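Local coordinates for protein lipase aflb (Neosartorya fumigata, PDB 6IDY) that probably hydrolyses ester bonds of lipids, as a fungal lipase with an alpha/beta-hydrolase fold, and carries a bound calcium ion, at residues Ala145-Pro150 with Asn217-Ile222; Ile164-Thr169 with Leu195-Ala200; Gln206-Tyr211 with Gly236-Trp241; Ser260-Gly265 with Trp286-Asn291. One frame throughout, in Å; residues are numbered along the deposited sequence.

Interaction 1: Ala145-Pro150 with Asn217-Ile222; sequences AAIHIP and NYISAI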
loop_
_atom_site.group_PDB
_atom_site.type_symbol
_atom_site.label_atom_id
_atom_site.label_comp_id
_atom_site.label_asym_id
_atom_site.label_seq_id
_atom_site.Cartn_x
_atom_site.Cartn_y
_atom_site.Cartn_z
ATOM N N ALA A 145 -15.086 1.402 -12.299
ATOM C CA ALA A 145 -15.276 0.002 -11.886
ATOM C C ALA A 145 -14.199 -0.508 -10.911
ATOM O O ALA A 145 -14.426 -1.501 -10.223
ATOM C CB ALA A 145 -15.389 -0.914 -13.102
ATOM N N ALA A 146 -13.047 0.190 -10.831
ATOM C CA ALA A 146 -11.945 -0.153 -9.923
ATOM C C ALA A 146 -12.288 0.214 -8.469
ATOM O O ALA A 146 -11.672 -0.310 -7.541
ATOM C CB ALA A 146 -10.675 0.559 -10.353
ATOM N N ILE A 147 -13.277 1.107 -8.278
ATOM C CA ILE A 147 -13.674 1.587 -6.954
ATOM C C ILE A 147 -14.658 0.646 -6.283
ATOM O O ILE A 147 -15.754 0.432 -6.793
ATOM C CB ILE A 147 -14.213 3.046 -6.989
ATOM C CG1 ILE A 147 -13.304 3.976 -7.834
ATOM C CG2 ILE A 147 -14.412 3.584 -5.561
ATOM C CD1 ILE A 147 -13.959 5.278 -8.322
ATOM N N HIS A 148 -14.280 0.114 -5.121
ATOM C CA HIS A 148 -15.180 -0.723 -4.348
ATOM C C HIS A 148 -15.827 0.162 -3.296
ATOM O O HIS A 148 -15.159 0.601 -2.358
ATOM C CB HIS A 148 -14.468 -1.926 -3.707
ATOM C CG HIS A 148 -15.421 -2.845 -3.008
ATOM N ND1 HIS A 148 -16.040 -3.884 -3.679
ATOM C CD2 HIS A 148 -15.883 -2.808 -1.738
ATOM C CE1 HIS A 148 -16.818 -4.474 -2.786
ATOM N NE2 HIS A 148 -16.763 -3.859 -1.605
ATOM N N ILE A 149 -17.116 0.459 -3.489
ATOM C CA ILE A 149 -17.907 1.272 -2.570
ATOM C C ILE A 149 -18.753 0.320 -1.713
ATOM O O ILE A 149 -19.687 -0.295 -2.234
ATOM C CB ILE A 149 -18.768 2.344 -3.303
ATOM C CG1 ILE A 149 -17.880 3.307 -4.129
ATOM C CG2 ILE A 149 -19.647 3.116 -2.302
ATOM C CD1 ILE A 149 -18.630 4.236 -5.098
ATOM N N PRO A 150 -18.431 0.156 -0.409
ATOM C CA PRO A 150 -19.235 -0.741 0.432
ATOM C C PRO A 150 -20.679 -0.257 0.533
ATOM O O PRO A 150 -20.927 0.949 0.490
ATOM C CB PRO A 150 -18.514 -0.691 1.790
ATOM C CG PRO A 150 -17.104 -0.244 1.453
ATOM C CD PRO A 150 -17.332 0.765 0.368
ATOM N N ASN A 217 -11.730 12.461 -7.548
ATOM C CA ASN A 217 -12.767 13.312 -8.129
ATOM C C ASN A 217 -14.144 12.663 -8.140
ATOM O O ASN A 217 -15.138 13.360 -7.938
ATOM C CB ASN A 217 -12.355 13.801 -9.513
ATOM C CG ASN A 217 -11.277 14.858 -9.456
ATOM O OD1 ASN A 217 -11.094 15.551 -8.444
ATOM N ND2 ASN A 217 -10.556 15.026 -10.549
ATOM N N TYR A 218 -14.200 11.330 -8.290
ATOM C CA TYR A 218 -15.466 10.604 -8.281
ATOM C C TYR A 218 -16.069 10.522 -6.877
ATOM O O TYR A 218 -17.266 10.772 -6.716
ATOM C CB TYR A 218 -15.328 9.208 -8.929
ATOM C CG TYR A 218 -16.590 8.377 -8.838
ATOM C CD1 TYR A 218 -17.601 8.501 -9.786
ATOM C CD2 TYR A 218 -16.793 7.501 -7.777
ATOM C CE1 TYR A 218 -18.785 7.768 -9.681
ATOM C CE2 TYR A 218 -17.968 6.764 -7.663
ATOM C CZ TYR A 218 -18.959 6.896 -8.618
ATOM O OH TYR A 218 -20.102 6.154 -8.492
ATOM N N ILE A 219 -15.261 10.131 -5.880
ATOM C CA ILE A 219 -15.745 9.995 -4.506
ATOM C C ILE A 219 -16.123 11.371 -3.952
ATOM O O ILE A 219 -17.160 11.490 -3.299
ATOM C CB ILE A 219 -14.774 9.174 -3.611
ATOM C CG1 ILE A 219 -14.657 7.698 -4.108
ATOM C CG2 ILE A 219 -15.131 9.245 -2.118
ATOM C CD1 ILE A 219 -15.931 6.776 -4.004
ATOM N N SER A 220 -15.351 12.416 -4.298
ATOM C CA SER A 220 -15.679 13.778 -3.870
ATOM C C SER A 220 -17.020 14.239 -4.466
ATOM O O SER A 220 -17.820 14.846 -3.750
ATOM C CB SER A 220 -14.565 14.750 -4.243
ATOM O OG SER A 220 -14.854 16.059 -3.781
ATOM N N ALA A 221 -17.271 13.922 -5.757
ATOM C CA ALA A 221 -18.501 14.300 -6.470
ATOM C C ALA A 221 -19.763 13.659 -5.894
ATOM O O ALA A 221 -20.710 14.386 -5.591
ATOM C CB ALA A 221 -18.378 13.980 -7.952
ATOM N N ILE A 222 -19.771 12.312 -5.727
ATOM C CA ILE A 222 -20.920 11.547 -5.203
ATOM C C ILE A 222 -21.230 11.861 -3.735
ATOM O O ILE A 222 -22.366 11.674 -3.293
ATOM C CB ILE A 222 -20.783 10.008 -5.428
ATOM C CG1 ILE A 222 -19.537 9.423 -4.700
ATOM C CG2 ILE A 222 -20.820 9.649 -6.924
ATOM C CD1 ILE A 222 -19.513 7.914 -4.530
#

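Interaction 2: Ile164-Thr169 with Leu195-Ala200; sequences ILVPGT and LNIPQA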
loop_
_atom_site.group_PDB
_atom_site.type_symbol
_atom_site.label_atom_id
_atom_site.label_comp_id
_atom_site.label_asym_id
_atom_site.label_seq_id
_atom_site.Cartn_x
_atom_site.Cartn_y
_atom_site.Cartn_z
ATOM N N ILE A 164 -10.330 7.182 0.837
ATOM C CA ILE A 164 -9.956 6.299 -0.261
ATOM C C ILE A 164 -8.719 5.521 0.144
ATOM O O ILE A 164 -7.670 6.118 0.395
ATOM C CB ILE A 164 -9.750 7.068 -1.600
ATOM C CG1 ILE A 164 -11.015 7.891 -1.961
ATOM C CG2 ILE A 164 -9.368 6.093 -2.732
ATOM C CD1 ILE A 164 -10.774 9.023 -2.888
ATOM N N LEU A 165 -8.849 4.189 0.195
ATOM C CA LEU A 165 -7.755 3.290 0.535
ATOM C C LEU A 165 -7.064 2.849 -0.745
ATOM O O LEU A 165 -7.669 2.168 -1.574
ATOM C CB LEU A 165 -8.252 2.092 1.356
ATOM C CG LEU A 165 -9.060 2.395 2.625
ATOM C CD1 LEU A 165 -9.554 1.109 3.256
ATOM C CD2 LEU A 165 -8.248 3.224 3.636
ATOM N N VAL A 166 -5.817 3.307 -0.936
ATOM C CA VAL A 166 -5.014 3.046 -2.137
ATOM C C VAL A 166 -4.044 1.887 -1.856
ATOM O O VAL A 166 -3.291 1.950 -0.889
ATOM C CB VAL A 166 -4.311 4.333 -2.674
ATOM C CG1 VAL A 166 -3.556 4.058 -3.971
ATOM C CG2 VAL A 166 -5.318 5.462 -2.888
ATOM N N PRO A 167 -4.055 0.823 -2.685
ATOM C CA PRO A 167 -3.195 -0.338 -2.408
ATOM C C PRO A 167 -1.733 -0.136 -2.780
ATOM O O PRO A 167 -1.392 0.846 -3.437
ATOM C CB PRO A 167 -3.819 -1.424 -3.281
ATOM C CG PRO A 167 -4.328 -0.677 -4.463
ATOM C CD PRO A 167 -4.888 0.591 -3.883
ATOM N N GLY A 168 -0.906 -1.100 -2.384
ATOM C CA GLY A 168 0.511 -1.132 -2.697
ATOM C C GLY A 168 0.805 -2.086 -3.837
ATOM O O GLY A 168 -0.110 -2.625 -4.468
ATOM N N THR A 169 2.093 -2.305 -4.092
ATOM C CA THR A 169 2.585 -3.169 -5.163
ATOM C C THR A 169 2.146 -4.620 -5.018
ATOM O O THR A 169 2.228 -5.192 -3.919
ATOM C CB THR A 169 4.111 -3.058 -5.250
ATOM O OG1 THR A 169 4.473 -1.697 -5.475
ATOM C CG2 THR A 169 4.704 -3.940 -6.330
ATOM N N LEU A 195 -9.663 1.123 -3.643
ATOM C CA LEU A 195 -9.395 1.120 -5.061
ATOM C C LEU A 195 -8.651 -0.133 -5.478
ATOM O O LEU A 195 -7.485 -0.298 -5.145
ATOM C CB LEU A 195 -8.616 2.397 -5.397
ATOM C CG LEU A 195 -8.304 2.689 -6.847
ATOM C CD1 LEU A 195 -9.570 3.052 -7.632
ATOM C CD2 LEU A 195 -7.310 3.815 -6.924
ATOM N N ASN A 196 -9.329 -1.031 -6.188
ATOM C CA ASN A 196 -8.654 -2.225 -6.679
ATOM C C ASN A 196 -8.053 -1.868 -8.036
ATOM O O ASN A 196 -8.772 -1.826 -9.038
ATOM C CB ASN A 196 -9.609 -3.413 -6.763
ATOM C CG ASN A 196 -10.083 -3.890 -5.414
ATOM O OD1 ASN A 196 -9.287 -4.175 -4.513
ATOM N ND2 ASN A 196 -11.394 -3.992 -5.250
ATOM N N ILE A 197 -6.755 -1.521 -8.045
ATOM C CA ILE A 197 -6.033 -1.151 -9.266
ATOM C C ILE A 197 -5.830 -2.406 -10.133
ATOM O O ILE A 197 -5.296 -3.395 -9.624
ATOM C CB ILE A 197 -4.706 -0.391 -8.961
ATOM C CG1 ILE A 197 -4.996 0.954 -8.229
ATOM C CG2 ILE A 197 -3.872 -0.176 -10.243
ATOM C CD1 ILE A 197 -3.768 1.683 -7.613
ATOM N N PRO A 198 -6.301 -2.409 -11.412
ATOM C CA PRO A 198 -6.129 -3.603 -12.267
ATOM C C PRO A 198 -4.668 -4.028 -12.410
ATOM O O PRO A 198 -3.771 -3.179 -12.426
ATOM C CB PRO A 198 -6.733 -3.174 -13.614
ATOM C CG PRO A 198 -7.663 -2.042 -13.272
ATOM C CD PRO A 198 -6.989 -1.322 -12.144
ATOM N N GLN A 199 -4.439 -5.359 -12.464
ATOM C CA GLN A 199 -3.123 -6.009 -12.546
ATOM C C GLN A 199 -2.357 -5.812 -11.223
ATOM O O GLN A 199 -1.124 -5.876 -11.189
ATOM C CB GLN A 199 -2.313 -5.538 -13.788
ATOM C CG GLN A 199 -2.835 -6.039 -15.146
ATOM C CD GLN A 199 -4.208 -5.531 -15.536
ATOM O OE1 GLN A 199 -5.202 -6.263 -15.480
ATOM N NE2 GLN A 199 -4.301 -4.275 -15.941
ATOM N N ALA A 200 -3.116 -5.559 -10.131
ATOM C CA ALA A 200 -2.633 -5.362 -8.762
ATOM C C ALA A 200 -1.431 -4.412 -8.675
ATOM O O ALA A 200 -0.393 -4.769 -8.113
ATOM C CB ALA A 200 -2.320 -6.716 -8.114
#

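Interaction 3: Gln206-Tyr211 with Gly236-Trp241; sequences QINSEY and GLDTQW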
loop_
_atom_site.group_PDB
_atom_site.type_symbol
_atom_site.label_atom_id
_atom_site.label_comp_id
_atom_site.label_asym_id
_atom_site.label_seq_id
_atom_site.Cartn_x
_atom_site.Cartn_y
_atom_site.Cartn_z
ATOM N N GLN A 206 2.248 5.334 -13.835
ATOM C CA GLN A 206 1.578 6.462 -14.503
ATOM C C GLN A 206 0.115 6.125 -14.831
ATOM O O GLN A 206 -0.742 7.000 -14.736
ATOM C CB GLN A 206 2.337 6.892 -15.773
ATOM C CG GLN A 206 3.793 7.282 -15.507
ATOM C CD GLN A 206 4.593 7.485 -16.766
ATOM O OE1 GLN A 206 4.980 8.607 -17.102
ATOM N NE2 GLN A 206 4.877 6.405 -17.484
ATOM N N ILE A 207 -0.160 4.859 -15.206
ATOM C CA ILE A 207 -1.507 4.357 -15.496
ATOM C C ILE A 207 -2.226 4.127 -14.167
ATOM O O ILE A 207 -3.383 4.516 -14.030
ATOM C CB ILE A 207 -1.491 3.052 -16.364
ATOM C CG1 ILE A 207 -0.742 3.229 -17.725
ATOM C CG2 ILE A 207 -2.914 2.473 -16.568
ATOM C CD1 ILE A 207 -1.239 4.332 -18.682
ATOM N N ASN A 208 -1.539 3.492 -13.190
ATOM C CA ASN A 208 -2.099 3.216 -11.858
ATOM C C ASN A 208 -2.628 4.481 -11.199
ATOM O O ASN A 208 -3.697 4.452 -10.597
ATOM C CB ASN A 208 -1.061 2.527 -10.950
ATOM C CG ASN A 208 -0.577 1.197 -11.475
ATOM O OD1 ASN A 208 -1.212 0.568 -12.323
ATOM N ND2 ASN A 208 0.568 0.740 -10.981
ATOM N N SER A 209 -1.880 5.595 -11.350
ATOM C CA SER A 209 -2.197 6.917 -10.809
ATOM C C SER A 209 -3.531 7.481 -11.306
ATOM O O SER A 209 -4.179 8.219 -10.567
ATOM C CB SER A 209 -1.073 7.892 -11.128
ATOM O OG SER A 209 0.145 7.401 -10.598
ATOM N N GLU A 210 -3.931 7.148 -12.550
ATOM C CA GLU A 210 -5.188 7.596 -13.162
ATOM C C GLU A 210 -6.379 7.108 -12.352
ATOM O O GLU A 210 -7.363 7.837 -12.204
ATOM C CB GLU A 210 -5.307 7.088 -14.602
ATOM C CG GLU A 210 -4.339 7.762 -15.555
ATOM C CD GLU A 210 -4.656 7.550 -17.018
ATOM O OE1 GLU A 210 -5.846 7.362 -17.358
ATOM O OE2 GLU A 210 -3.712 7.587 -17.834
ATOM N N TYR A 211 -6.279 5.875 -11.814
ATOM C CA TYR A 211 -7.313 5.280 -10.980
ATOM C C TYR A 211 -7.477 6.054 -9.680
ATOM O O TYR A 211 -8.600 6.209 -9.225
ATOM C CB TYR A 211 -7.028 3.792 -10.729
ATOM C CG TYR A 211 -7.150 2.959 -11.985
ATOM C CD1 TYR A 211 -8.368 2.401 -12.359
ATOM C CD2 TYR A 211 -6.056 2.759 -12.823
ATOM C CE1 TYR A 211 -8.496 1.654 -13.529
ATOM C CE2 TYR A 211 -6.171 2.020 -14.000
ATOM C CZ TYR A 211 -7.391 1.461 -14.343
ATOM O OH TYR A 211 -7.504 0.699 -15.475
ATOM N N GLY A 236 1.390 5.476 -2.324
ATOM C CA GLY A 236 1.905 6.823 -2.081
ATOM C C GLY A 236 2.372 7.474 -3.367
ATOM O O GLY A 236 2.070 8.645 -3.620
ATOM N N LEU A 237 3.074 6.695 -4.217
ATOM C CA LEU A 237 3.545 7.170 -5.521
ATOM C C LEU A 237 2.363 7.444 -6.447
ATOM O O LEU A 237 2.354 8.467 -7.125
ATOM C CB LEU A 237 4.515 6.168 -6.182
ATOM C CG LEU A 237 5.920 6.092 -5.597
ATOM C CD1 LEU A 237 6.678 4.907 -6.178
ATOM C CD2 LEU A 237 6.699 7.372 -5.871
ATOM N N ASP A 238 1.360 6.543 -6.449
ATOM C CA ASP A 238 0.159 6.681 -7.279
ATOM C C ASP A 238 -0.614 7.947 -6.913
ATOM O O ASP A 238 -1.101 8.642 -7.805
ATOM C CB ASP A 238 -0.762 5.457 -7.121
ATOM C CG ASP A 238 -0.135 4.116 -7.459
ATOM O OD1 ASP A 238 0.902 4.100 -8.152
ATOM O OD2 ASP A 238 -0.692 3.087 -7.045
ATOM N N THR A 239 -0.713 8.245 -5.597
ATOM C CA THR A 239 -1.424 9.414 -5.090
ATOM C C THR A 239 -0.674 10.696 -5.406
ATOM O O THR A 239 -1.289 11.641 -5.889
ATOM C CB THR A 239 -1.756 9.255 -3.601
ATOM O OG1 THR A 239 -2.380 7.989 -3.400
ATOM C CG2 THR A 239 -2.664 10.389 -3.071
ATOM N N GLN A 240 0.643 10.728 -5.129
ATOM C CA GLN A 240 1.495 11.890 -5.399
ATOM C C GLN A 240 1.482 12.258 -6.885
ATOM O O GLN A 240 1.392 13.444 -7.208
ATOM C CB GLN A 240 2.933 11.645 -4.896
ATOM C CG GLN A 240 3.818 12.896 -4.903
ATOM C CD GLN A 240 3.512 13.928 -3.835
ATOM O OE1 GLN A 240 2.504 13.865 -3.104
ATOM N NE2 GLN A 240 4.391 14.923 -3.733
ATOM N N TRP A 241 1.557 11.245 -7.779
ATOM C CA TRP A 241 1.494 11.459 -9.231
ATOM C C TRP A 241 0.109 12.013 -9.614
ATOM O O TRP A 241 0.036 12.975 -10.370
ATOM C CB TRP A 241 1.826 10.160 -10.007
ATOM C CG TRP A 241 1.939 10.338 -11.498
ATOM C CD1 TRP A 241 0.917 10.362 -12.403
ATOM C CD2 TRP A 241 3.151 10.479 -12.259
ATOM N NE1 TRP A 241 1.412 10.519 -13.678
ATOM C CE2 TRP A 241 2.783 10.576 -13.622
ATOM C CE3 TRP A 241 4.517 10.557 -11.918
ATOM C CZ2 TRP A 241 3.728 10.751 -14.644
ATOM C CZ3 TRP A 241 5.456 10.690 -12.936
ATOM C CH2 TRP A 241 5.061 10.775 -14.278
#

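Interaction 4: Ser260-Gly265 with Trp286-Asn291; sequences SPDFHG and WQQGWN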
loop_
_atom_site.group_PDB
_atom_site.type_symbol
_atom_site.label_atom_id
_atom_site.label_comp_id
_atom_site.label_asym_id
_atom_site.label_seq_id
_atom_site.Cartn_x
_atom_site.Cartn_y
_atom_site.Cartn_z
ATOM N N SER A 260 4.296 3.548 4.719
ATOM C CA SER A 260 5.518 3.028 4.075
ATOM C C SER A 260 5.653 3.557 2.636
ATOM O O SER A 260 5.808 2.748 1.713
ATOM C CB SER A 260 5.519 1.496 4.084
ATOM O OG SER A 260 5.472 0.995 5.408
ATOM N N PRO A 261 5.544 4.891 2.396
ATOM C CA PRO A 261 5.620 5.372 1.011
ATOM C C PRO A 261 7.035 5.434 0.474
ATOM O O PRO A 261 7.957 5.809 1.189
ATOM C CB PRO A 261 4.986 6.754 1.096
ATOM C CG PRO A 261 5.344 7.227 2.476
ATOM C CD PRO A 261 5.381 6.018 3.347
ATOM N N ASP A 262 7.203 5.081 -0.800
ATOM C CA ASP A 262 8.515 5.119 -1.439
ATOM C C ASP A 262 8.559 6.266 -2.441
ATOM O O ASP A 262 8.699 6.050 -3.645
ATOM C CB ASP A 262 8.875 3.745 -2.043
ATOM C CG ASP A 262 7.953 3.235 -3.129
ATOM O OD1 ASP A 262 6.720 3.438 -3.013
ATOM O OD2 ASP A 262 8.459 2.625 -4.090
ATOM N N PHE A 263 8.456 7.509 -1.930
ATOM C CA PHE A 263 8.445 8.730 -2.752
ATOM C C PHE A 263 9.719 8.947 -3.550
ATOM O O PHE A 263 9.713 9.748 -4.487
ATOM C CB PHE A 263 8.096 9.981 -1.928
ATOM C CG PHE A 263 6.711 9.969 -1.333
ATOM C CD1 PHE A 263 5.585 9.917 -2.148
ATOM C CD2 PHE A 263 6.527 10.065 0.041
ATOM C CE1 PHE A 263 4.301 9.921 -1.595
ATOM C CE2 PHE A 263 5.241 10.124 0.587
ATOM C CZ PHE A 263 4.139 10.024 -0.230
ATOM N N HIS A 264 10.798 8.214 -3.209
ATOM C CA HIS A 264 12.051 8.261 -3.957
ATOM C C HIS A 264 12.396 6.845 -4.430
ATOM O O HIS A 264 13.509 6.592 -4.867
ATOM C CB HIS A 264 13.201 8.844 -3.107
ATOM C CG HIS A 264 14.257 9.540 -3.924
ATOM N ND1 HIS A 264 14.792 8.964 -5.071
ATOM C CD2 HIS A 264 14.865 10.728 -3.718
ATOM C CE1 HIS A 264 15.681 9.829 -5.530
ATOM N NE2 HIS A 264 15.750 10.909 -4.756
ATOM N N GLY A 265 11.432 5.941 -4.359
ATOM C CA GLY A 265 11.648 4.547 -4.720
ATOM C C GLY A 265 12.563 3.845 -3.732
ATOM O O GLY A 265 12.613 4.198 -2.548
ATOM N N TRP A 286 10.269 -1.924 -11.870
ATOM C CA TRP A 286 11.371 -1.169 -12.448
ATOM C C TRP A 286 11.283 0.326 -12.168
ATOM O O TRP A 286 12.306 0.930 -11.847
ATOM C CB TRP A 286 11.541 -1.457 -13.948
ATOM C CG TRP A 286 12.312 -2.716 -14.220
ATOM C CD1 TRP A 286 11.883 -3.804 -14.919
ATOM C CD2 TRP A 286 13.629 -3.041 -13.739
ATOM N NE1 TRP A 286 12.859 -4.776 -14.928
ATOM C CE2 TRP A 286 13.944 -4.330 -14.219
ATOM C CE3 TRP A 286 14.584 -2.355 -12.963
ATOM C CZ2 TRP A 286 15.161 -4.954 -13.943
ATOM C CZ3 TRP A 286 15.801 -2.966 -12.709
ATOM C CH2 TRP A 286 16.082 -4.249 -13.198
ATOM N N GLN A 287 10.068 0.907 -12.222
ATOM C CA GLN A 287 9.847 2.343 -11.954
ATOM C C GLN A 287 10.133 2.745 -10.512
ATOM O O GLN A 287 10.409 3.912 -10.252
ATOM C CB GLN A 287 8.412 2.752 -12.310
ATOM C CG GLN A 287 8.173 2.807 -13.808
ATOM C CD GLN A 287 6.712 2.965 -14.132
ATOM O OE1 GLN A 287 5.846 2.231 -13.639
ATOM N NE2 GLN A 287 6.416 3.919 -14.994
ATOM N N GLN A 288 10.069 1.787 -9.578
ATOM C CA GLN A 288 10.285 2.067 -8.163
ATOM C C GLN A 288 11.765 2.030 -7.750
ATOM O O GLN A 288 12.075 2.088 -6.559
ATOM C CB GLN A 288 9.405 1.173 -7.285
ATOM C CG GLN A 288 7.951 1.637 -7.359
ATOM C CD GLN A 288 7.023 0.711 -6.646
ATOM O OE1 GLN A 288 6.564 -0.302 -7.186
ATOM N NE2 GLN A 288 6.725 1.041 -5.412
ATOM N N GLY A 289 12.662 2.000 -8.730
ATOM C CA GLY A 289 14.091 2.118 -8.475
ATOM C C GLY A 289 14.394 3.561 -8.103
ATOM O O GLY A 289 13.708 4.473 -8.569
ATOM N N TRP A 290 15.396 3.777 -7.250
ATOM C CA TRP A 290 15.801 5.100 -6.759
ATOM C C TRP A 290 16.077 6.136 -7.842
ATOM O O TRP A 290 15.659 7.282 -7.698
ATOM C CB TRP A 290 17.046 4.977 -5.860
ATOM C CG TRP A 290 17.342 6.206 -5.049
ATOM C CD1 TRP A 290 18.152 7.246 -5.398
ATOM C CD2 TRP A 290 16.810 6.525 -3.755
ATOM N NE1 TRP A 290 18.183 8.181 -4.390
ATOM C CE2 TRP A 290 17.360 7.770 -3.371
ATOM C CE3 TRP A 290 15.949 5.863 -2.864
ATOM C CZ2 TRP A 290 17.059 8.376 -2.145
ATOM C CZ3 TRP A 290 15.654 6.465 -1.648
ATOM C CH2 TRP A 290 16.218 7.699 -1.291
ATOM N N ASN A 291 16.817 5.749 -8.888
ATOM C CA ASN A 291 17.265 6.668 -9.933
ATOM C C ASN A 291 16.524 6.560 -11.267
ATOM O O ASN A 291 17.045 7.011 -12.296
ATOM C CB ASN A 291 18.776 6.516 -10.139
ATOM C CG ASN A 291 19.537 7.527 -9.322
ATOM O OD1 ASN A 291 19.763 8.668 -9.750
ATOM N ND2 ASN A 291 19.910 7.146 -8.111
#

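Interaction 1: Ala145-Pro150 with Asn217-Ile222
Three residues of helix 205-223, each one helical turn or less from the next, face the short edge strand 147-148 and the residue after it, joining helix to beta-sheet in this alpha/beta-hydrolase domain. The first is Tyr218, whose CG stands anti to the backbone N (chi1 175°), so that the ring is carried toward the strand. Ile147 reaches it obliquely, its CD1 3.6 Å from Tyr218 CD2. Further along the ring, Ile149 CD1 comes up at the edge, in the ring plane, and lies 3.7 Å from Tyr218 CE2. The helix's own Ile222 covers one face, with its CG2 off-centre above the ring. The phenol hydroxyl points past these methyls and bonds to the carbonyl of Pro118, so a tyrosine can line an oily contact with its polar end satisfied. Ile219 comes next, and its CB does not aim at the strand. The bend at chi2 (-66°) brings CD1 round, so that this methyl lies 3.9 Å from Ile147 CG2 and also meets Ile149 CD1 tip to tip. One turn on from Tyr218, Ile222 extends its own terminal methyl to Ile149, CD1 to CD1 at 3.8 Å. Along the extended chain, Ile147 and Ile149 flank His148, which is why both can turn the same way while the ring of His148 meets that of Trp194, their planes nearly parallel. No hydrogen bond crosses; isoleucine methyls, mostly the terminal CD1 atoms, and one side of the Tyr218 ring carry the contact, so it rests on close fit and on apolar surface withdrawn from water.

Interaction 2: Ile164-Thr169 with Leu195-Ala200
Where strand 161-166 runs out, its partner strand 190-195 still holds it by one main-chain bond: Leu195 N donates to Leu165 O over 3.1 Å, nearly straight at 166° and almost along the C=O axis. Leu195 is the last residue of its strand in this parallel pair. Just beyond, Pro167 takes over. Having no N-H, it cannot extend the ladder, and its ring is pressed on the next carbonyl instead, with Pro167 CD 3.0 Å from Leu195 O. Ile197 crosses the same ring obliquely and sets its CD1 4.0 Å from Pro167 CG; this is the tight part. The far end is looser. Gly168 meets Ala200 through backbone alone, Gly168 O lying 4.2 Å from Ala200 O. The CB of Thr169 points away from the other segment. Thr169 OG1 is hydrogen-bonded to Gln234 and Gln288; as in Candida antarctica lipase B, Thr169 and Gln234 probably help form the oxyanion hole, while Gln288 is the second partner of the hydroxyl. The chemistry thus changes from ladder and apolar contact in the core to a loop whose hydroxyl is turned toward a polar, probably catalytic, pocket.

Interaction 3: Gln206-Tyr211 with Gly236-Trp241
Two helices of the alpha/beta-hydrolase fold cross here, helix 205-223 and helix 235-245, the latter following directly on the turn that in this family forms the nucleophile elbow. Their local axes approach to 8.0 Å and cross at -74°, and small Ser209 makes such closeness possible: its CA lies 4.3 Å from Asp238 CA. The CB of Ser209 is directed toward the other helix, and its OG, anti to the carbonyl carbon, sits 3.3 Å from Trp241 CB. The same oxygen is just as near Asp238 O, but its hydrogen bond is made within its own helix, to Val205 O. On one flank of Ser209 the indole of Trp241, with CG anti to the backbone N, is carried across to Gln206. The extended chain of Gln206 crosses the indole obliquely, and CG rests over one face as an off-centre CH-pi contact, 4.0 Å from the centroid of the six-membered ring. On the other flank of Ser209, the carboxylate of Asp238 lies beside the aliphatic CB of Asn208, whose amide nitrogen bonds to Gln234. Farther out, the C-terminal tail fixes both large side chains. Gln206 OE1 accepts from Ala436 N and NE2 donates to Ala434 O, while Trp241 NE1 is bonded to Tyr438. Glutamine suits the place because its methylenes can lie on an indole while both ends of its amide serve the tail. With its rotation so set, the amide stands 82° from the ring plane, and Gln206 OE1 comes 3.5 Å from Trp241 CZ2.

Interaction 4: Ser260-Gly265 with Trp286-Asn291
Gln288 NE2 donates to Asp262 OD2 at 2.7 Å, with an N-H...O angle of 148°, and OD2 accepts through its syn lone pair. The other end of the amide, Gln288 OE1, is bonded to Thr169, so its rotation is fixed from both sides. Through Thr169 the pair probably lies in the second shell of the oxyanion-hole region, as an aspartate and a glutamine line the pocket of Candida antarctica lipase B. A second, weak bond runs from His264 ND1 to Trp290 O over 3.2 Å. Asp262 and His264 both belong to a type I beta turn, Asp262 to Gly265, in the loop that follows strand 253-259 of the alpha/beta-hydrolase sheet; Gly265 N closes it on Asp262 O at 2.8 Å. Glycine suits its end twice over: phi is positive (69°), and, with Gly265 CA already 3.1 Å from Gln288 O, a CB would collide with that carbonyl. From the third position of the turn, His264 lays its imidazole on the five-membered ring of Trp290 as an offset stack, centroids 3.8 Å apart and planes 8° from parallel. Its CB sits over the face of the six-membered ring, a CH-pi contact. Beside them Trp290 CA points its hydrogen at His264 O, 3.3 Å away.

From the N terminus, interaction 1 closes the longest loop, bringing edge strand 147-148 to the far end of helix 205-223. Interaction 2 lies wholly within that loop, pairing the ends of strands 161-166 and 190-195, and the two meet where Ala146 O probably accepts a hydrogen bond from Asn196 N. Interaction 3 starts inside the loop but ends beyond it, so it crosses interaction 1, sharing helix 205-223 and tying it to helix 235-245. Interaction 4 follows in series, joining the loop after strand 253-259 to the end of helix 283-287. Leu237 packs against it from interaction 3, while Thr169 links it to interaction 2.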